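Local structure of endo-xylogalacturonan hydrolase A (Aspergillus tubingensis, 4C2L) at residues 159-170 and 190-201. The protein hydrolyses xylogalacturonan, the xylose-substituted galacturonan of the hairy regions of pectin, and acts only where the galacturonic acid backbone carries xylose. Sequence-based numbering, arbitrary orientation.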
loop_
_atom_site.group_PDB
_atom_site.type_symbol
_atom_site.label_atom_id
_atom_site.label_comp_id
_atom_site.label_asym_id
_atom_site.label_seq_id
_atom_site.Cartn_x
_atom_site.Cartn_y
_atom_site.Cartn_z
ATOM N N ASN A 159 -3.469 -2.735 4.543
ATOM C CA ASN A 159 -4.304 -1.594 4.914
ATOM C C ASN A 159 -4.847 -0.939 3.670
ATOM O O ASN A 159 -4.115 -0.731 2.696
ATOM C CB ASN A 159 -3.460 -0.521 5.629
ATOM C CG ASN A 159 -2.809 -1.039 6.875
ATOM O OD1 ASN A 159 -3.478 -1.260 7.873
ATOM N ND2 ASN A 159 -1.499 -1.272 6.816
ATOM N N SER A 160 -6.130 -0.595 3.699
ATOM C CA SER A 160 -6.759 0.133 2.610
ATOM C C SER A 160 -7.558 1.304 3.189
ATOM O O SER A 160 -8.168 1.153 4.251
ATOM C CB SER A 160 -7.683 -0.810 1.840
ATOM O OG SER A 160 -8.336 -0.134 0.789
ATOM N N VAL A 161 -7.572 2.436 2.489
ATOM C CA VAL A 161 -8.369 3.583 2.911
ATOM C C VAL A 161 -9.112 4.043 1.673
ATOM O O VAL A 161 -8.504 4.291 0.623
ATOM C CB VAL A 161 -7.488 4.738 3.449
ATOM C CG1 VAL A 161 -8.355 5.929 3.858
ATOM C CG2 VAL A 161 -6.648 4.272 4.636
ATOM N N LYS A 162 -10.433 4.114 1.785
ATOM C CA LYS A 162 -11.246 4.607 0.686
ATOM C C LYS A 162 -12.549 5.200 1.213
ATOM O O LYS A 162 -12.642 5.537 2.393
ATOM C CB LYS A 162 -11.500 3.511 -0.338
ATOM C CG LYS A 162 -12.384 2.396 0.155
ATOM C CD LYS A 162 -12.628 1.417 -0.991
ATOM C CE LYS A 162 -11.379 0.600 -1.252
ATOM N NZ LYS A 162 -11.547 -0.163 -2.518
ATOM N N GLY A 163 -13.522 5.367 0.325
ATOM C CA GLY A 163 -14.843 5.873 0.706
ATOM C C GLY A 163 -14.895 7.302 1.226
ATOM O O GLY A 163 -15.856 7.674 1.915
ATOM N N GLY A 164 -13.874 8.100 0.916
ATOM C CA GLY A 164 -13.820 9.498 1.366
ATOM C C GLY A 164 -13.408 9.681 2.815
ATOM O O GLY A 164 -13.666 10.741 3.407
ATOM N N ALA A 165 -12.745 8.673 3.396
ATOM C CA ALA A 165 -12.169 8.801 4.741
ATOM C C ALA A 165 -11.326 10.062 4.800
ATOM O O ALA A 165 -10.690 10.427 3.796
ATOM C CB ALA A 165 -11.307 7.584 5.076
ATOM N N THR A 166 -11.327 10.750 5.935
ATOM C CA THR A 166 -10.481 11.935 6.053
ATOM C C THR A 166 -9.732 11.950 7.376
ATOM O O THR A 166 -10.242 11.465 8.381
ATOM C CB THR A 166 -11.284 13.249 5.850
ATOM O OG1 THR A 166 -10.376 14.362 5.840
ATOM C CG2 THR A 166 -12.283 13.449 6.963
ATOM N N ASN A 167 -8.513 12.485 7.374
ATOM C CA ASN A 167 -7.691 12.572 8.589
ATOM C C ASN A 167 -7.395 11.181 9.168
ATOM O O ASN A 167 -7.885 10.817 10.252
ATOM C CB ASN A 167 -8.341 13.447 9.679
ATOM C CG ASN A 167 -8.748 14.829 9.179
ATOM O OD1 ASN A 167 -8.022 15.470 8.417
ATOM N ND2 ASN A 167 -9.905 15.306 9.636
ATOM N N VAL A 168 -6.619 10.403 8.424
ATOM C CA VAL A 168 -6.257 9.055 8.822
ATOM C C VAL A 168 -4.743 9.037 8.984
ATOM O O VAL A 168 -4.007 9.446 8.073
ATOM C CB VAL A 168 -6.671 8.039 7.747
ATOM C CG1 VAL A 168 -6.311 6.618 8.168
ATOM C CG2 VAL A 168 -8.172 8.162 7.484
ATOM N N VAL A 169 -4.282 8.558 10.135
ATOM C CA VAL A 169 -2.845 8.527 10.399
ATOM C C VAL A 169 -2.386 7.131 10.792
ATOM O O VAL A 169 -2.932 6.548 11.731
ATOM C CB VAL A 169 -2.441 9.534 11.506
ATOM C CG1 VAL A 169 -0.945 9.439 11.772
ATOM C CG2 VAL A 169 -2.809 10.952 11.104
ATOM N N PHE A 170 -1.388 6.612 10.073
ATOM C CA PHE A 170 -0.743 5.337 10.391
ATOM C C PHE A 170 0.642 5.697 10.895
ATOM O O PHE A 170 1.403 6.343 10.179
ATOM C CB PHE A 170 -0.580 4.467 9.139
ATOM C CG PHE A 170 -1.879 4.062 8.488
ATOM C CD1 PHE A 170 -2.458 4.865 7.507
ATOM C CD2 PHE A 170 -2.501 2.865 8.820
ATOM C CE1 PHE A 170 -3.644 4.486 6.872
ATOM C CE2 PHE A 170 -3.697 2.479 8.202
ATOM C CZ PHE A 170 -4.267 3.296 7.223
ATOM N N GLY A 190 1.235 -2.817 1.275
ATOM C CA GLY A 190 1.228 -2.219 2.604
ATOM C C GLY A 190 0.038 -1.290 2.818
ATOM O O GLY A 190 -0.670 -1.374 3.830
ATOM N N PHE A 191 -0.151 -0.356 1.893
ATOM C CA PHE A 191 -1.206 0.651 2.026
ATOM C C PHE A 191 -1.745 0.913 0.650
ATOM O O PHE A 191 -0.994 1.311 -0.238
ATOM C CB PHE A 191 -0.639 1.977 2.580
ATOM C CG PHE A 191 0.059 1.826 3.885
ATOM C CD1 PHE A 191 1.395 1.437 3.931
ATOM C CD2 PHE A 191 -0.626 2.034 5.076
ATOM C CE1 PHE A 191 2.042 1.279 5.145
ATOM C CE2 PHE A 191 0.025 1.879 6.298
ATOM C CZ PHE A 191 1.357 1.495 6.324
ATOM N N ASP A 192 -3.048 0.693 0.471
ATOM C CA ASP A 192 -3.712 1.056 -0.768
ATOM C C ASP A 192 -4.562 2.256 -0.405
ATOM O O ASP A 192 -5.582 2.102 0.286
ATOM C CB ASP A 192 -4.622 -0.077 -1.249
ATOM C CG ASP A 192 -3.879 -1.157 -2.027
ATOM O OD1 ASP A 192 -2.659 -1.061 -2.239
ATOM O OD2 ASP A 192 -4.555 -2.107 -2.434
ATOM N N ILE A 193 -4.134 3.446 -0.825
ATOM C CA ILE A 193 -4.818 4.677 -0.421
ATOM C C ILE A 193 -5.648 5.173 -1.588
ATOM O O ILE A 193 -5.099 5.628 -2.587
ATOM C CB ILE A 193 -3.810 5.759 0.061
ATOM C CG1 ILE A 193 -2.888 5.182 1.163
ATOM C CG2 ILE A 193 -4.554 7.017 0.528
ATOM C CD1 ILE A 193 -3.607 4.682 2.411
ATOM N N GLY A 194 -6.968 5.027 -1.470
ATOM C CA GLY A 194 -7.894 5.458 -2.504
ATOM C C GLY A 194 -8.598 6.738 -2.096
ATOM O O GLY A 194 -7.970 7.662 -1.558
ATOM N N GLU A 195 -9.910 6.784 -2.346
ATOM C CA GLU A 195 -10.702 7.985 -2.134
ATOM C C GLU A 195 -10.620 8.430 -0.686
ATOM O O GLU A 195 -11.201 7.795 0.214
ATOM C CB GLU A 195 -12.161 7.727 -2.525
ATOM C CG GLU A 195 -12.999 8.996 -2.560
ATOM C CD GLU A 195 -14.494 8.722 -2.564
ATOM O OE1 GLU A 195 -14.916 7.547 -2.593
ATOM O OE2 GLU A 195 -15.258 9.707 -2.528
ATOM N N SER A 196 -9.876 9.512 -0.454
ATOM C CA SER A 196 -9.609 9.984 0.888
ATOM C C SER A 196 -8.904 11.315 0.804
ATOM O O SER A 196 -8.411 11.692 -0.263
ATOM C CB SER A 196 -8.708 8.989 1.654
ATOM O OG SER A 196 -7.481 8.794 0.968
ATOM N N THR A 197 -8.849 12.011 1.928
ATOM C CA THR A 197 -8.041 13.223 2.056
ATOM C C THR A 197 -7.326 13.224 3.396
ATOM O O THR A 197 -7.873 12.749 4.389
ATOM C CB THR A 197 -8.903 14.501 1.948
ATOM O OG1 THR A 197 -9.926 14.461 2.948
ATOM C CG2 THR A 197 -9.543 14.608 0.570
ATOM N N TYR A 198 -6.115 13.774 3.411
ATOM C CA TYR A 198 -5.321 13.963 4.622
ATOM C C TYR A 198 -5.016 12.630 5.296
ATOM O O TYR A 198 -5.324 12.403 6.476
ATOM C CB TYR A 198 -5.977 14.971 5.581
ATOM C CG TYR A 198 -6.419 16.231 4.865
ATOM C CD1 TYR A 198 -5.482 17.136 4.352
ATOM C CD2 TYR A 198 -7.769 16.510 4.693
ATOM C CE1 TYR A 198 -5.893 18.282 3.678
ATOM C CE2 TYR A 198 -8.192 17.659 4.035
ATOM C CZ TYR A 198 -7.252 18.532 3.527
ATOM O OH TYR A 198 -7.696 19.665 2.860
ATOM N N VAL A 199 -4.418 11.743 4.515
ATOM C CA VAL A 199 -3.885 10.489 5.029
ATOM C C VAL A 199 -2.387 10.683 5.244
ATOM O O VAL A 199 -1.689 11.218 4.372
ATOM C CB VAL A 199 -4.144 9.322 4.047
ATOM C CG1 VAL A 199 -3.439 8.051 4.506
ATOM C CG2 VAL A 199 -5.647 9.065 3.910
ATOM N N THR A 200 -1.903 10.259 6.406
ATOM C CA THR A 200 -0.474 10.304 6.705
ATOM C C THR A 200 0.017 8.913 7.091
ATOM O O THR A 200 -0.635 8.201 7.869
ATOM C CB THR A 200 -0.164 11.303 7.837
ATOM O OG1 THR A 200 -0.545 12.622 7.424
ATOM C CG2 THR A 200 1.342 11.309 8.170
ATOM N N ILE A 201 1.162 8.540 6.538
ATOM C CA ILE A 201 1.800 7.268 6.847
ATOM C C ILE A 201 3.207 7.635 7.273
ATOM O O ILE A 201 3.944 8.236 6.495
ATOM C CB ILE A 201 1.863 6.352 5.603
ATOM C CG1 ILE A 201 0.452 5.991 5.145
ATOM C CG2 ILE A 201 2.658 5.076 5.910
ATOM C CD1 ILE A 201 0.388 5.472 3.725
HETATM O O HOH W 1 -7.896 1.599 -1.601
HETATM O O HOH W 2 -14.053 4.693 -2.442
HETATM O O HOH W 3 -12.156 12.934 2.201
#
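Phe191 drives the edge of its ring against one face of Phe170, with CE2 3.6 Å from Phe170 CG and the planes at 72°, a T-shaped pair bridging two walls of a right-handed parallel beta-helix. Residues 159-170 and 190-201 form the same corner of successive coils. Strands 159-162 and 191-193 pair in parallel in one wall; beyond the bend, strands 168-170 and 199-201 do so in another. The interior is tightly packed. Asn159 lies alongside Phe191, its amide only 20° from the ring plane. Its CG stands beside the backbone N (chi1 -59°), which lets ND2 bond Gly190 O at 3.1 Å while OD1 takes a hydrogen bond from Gln151, so both ends of this buried amide are held. The two methyls of Val161 part: CG2 meets Ile193 CD1 at 3.8 Å, and CG1 reaches Ser196 CB and Val199 CG2. Ser196 OG turns back to Gly194 O, giving the buried hydroxyl a partner within its own segment. The outer side is looser and wetter. Thr166 OG1 and Thr197 OG1 share a hydrogen bond of 2.9 Å, and one water links Thr197 OG1 to Gly164 O. At the type I' turn from Lys162 to Ala165, Gly164 N bonds Glu195 O from above the carbonyl plane, and another water joins Gly163 N to Glu195 OE1. Asp192, on the outer face, lies about 7 Å, side chain to side chain, from Asp210, the probable proton donor. The ring of Tyr198 meets that of Tyr221 with the planes nearly parallel and touches an N-acetylglucosamine of an attached glycan. Strands 134-139 and 142-152 flank 159-170 on the preceding coil, while strand 213-215 packs against Phe191 and Ile201 from the following one.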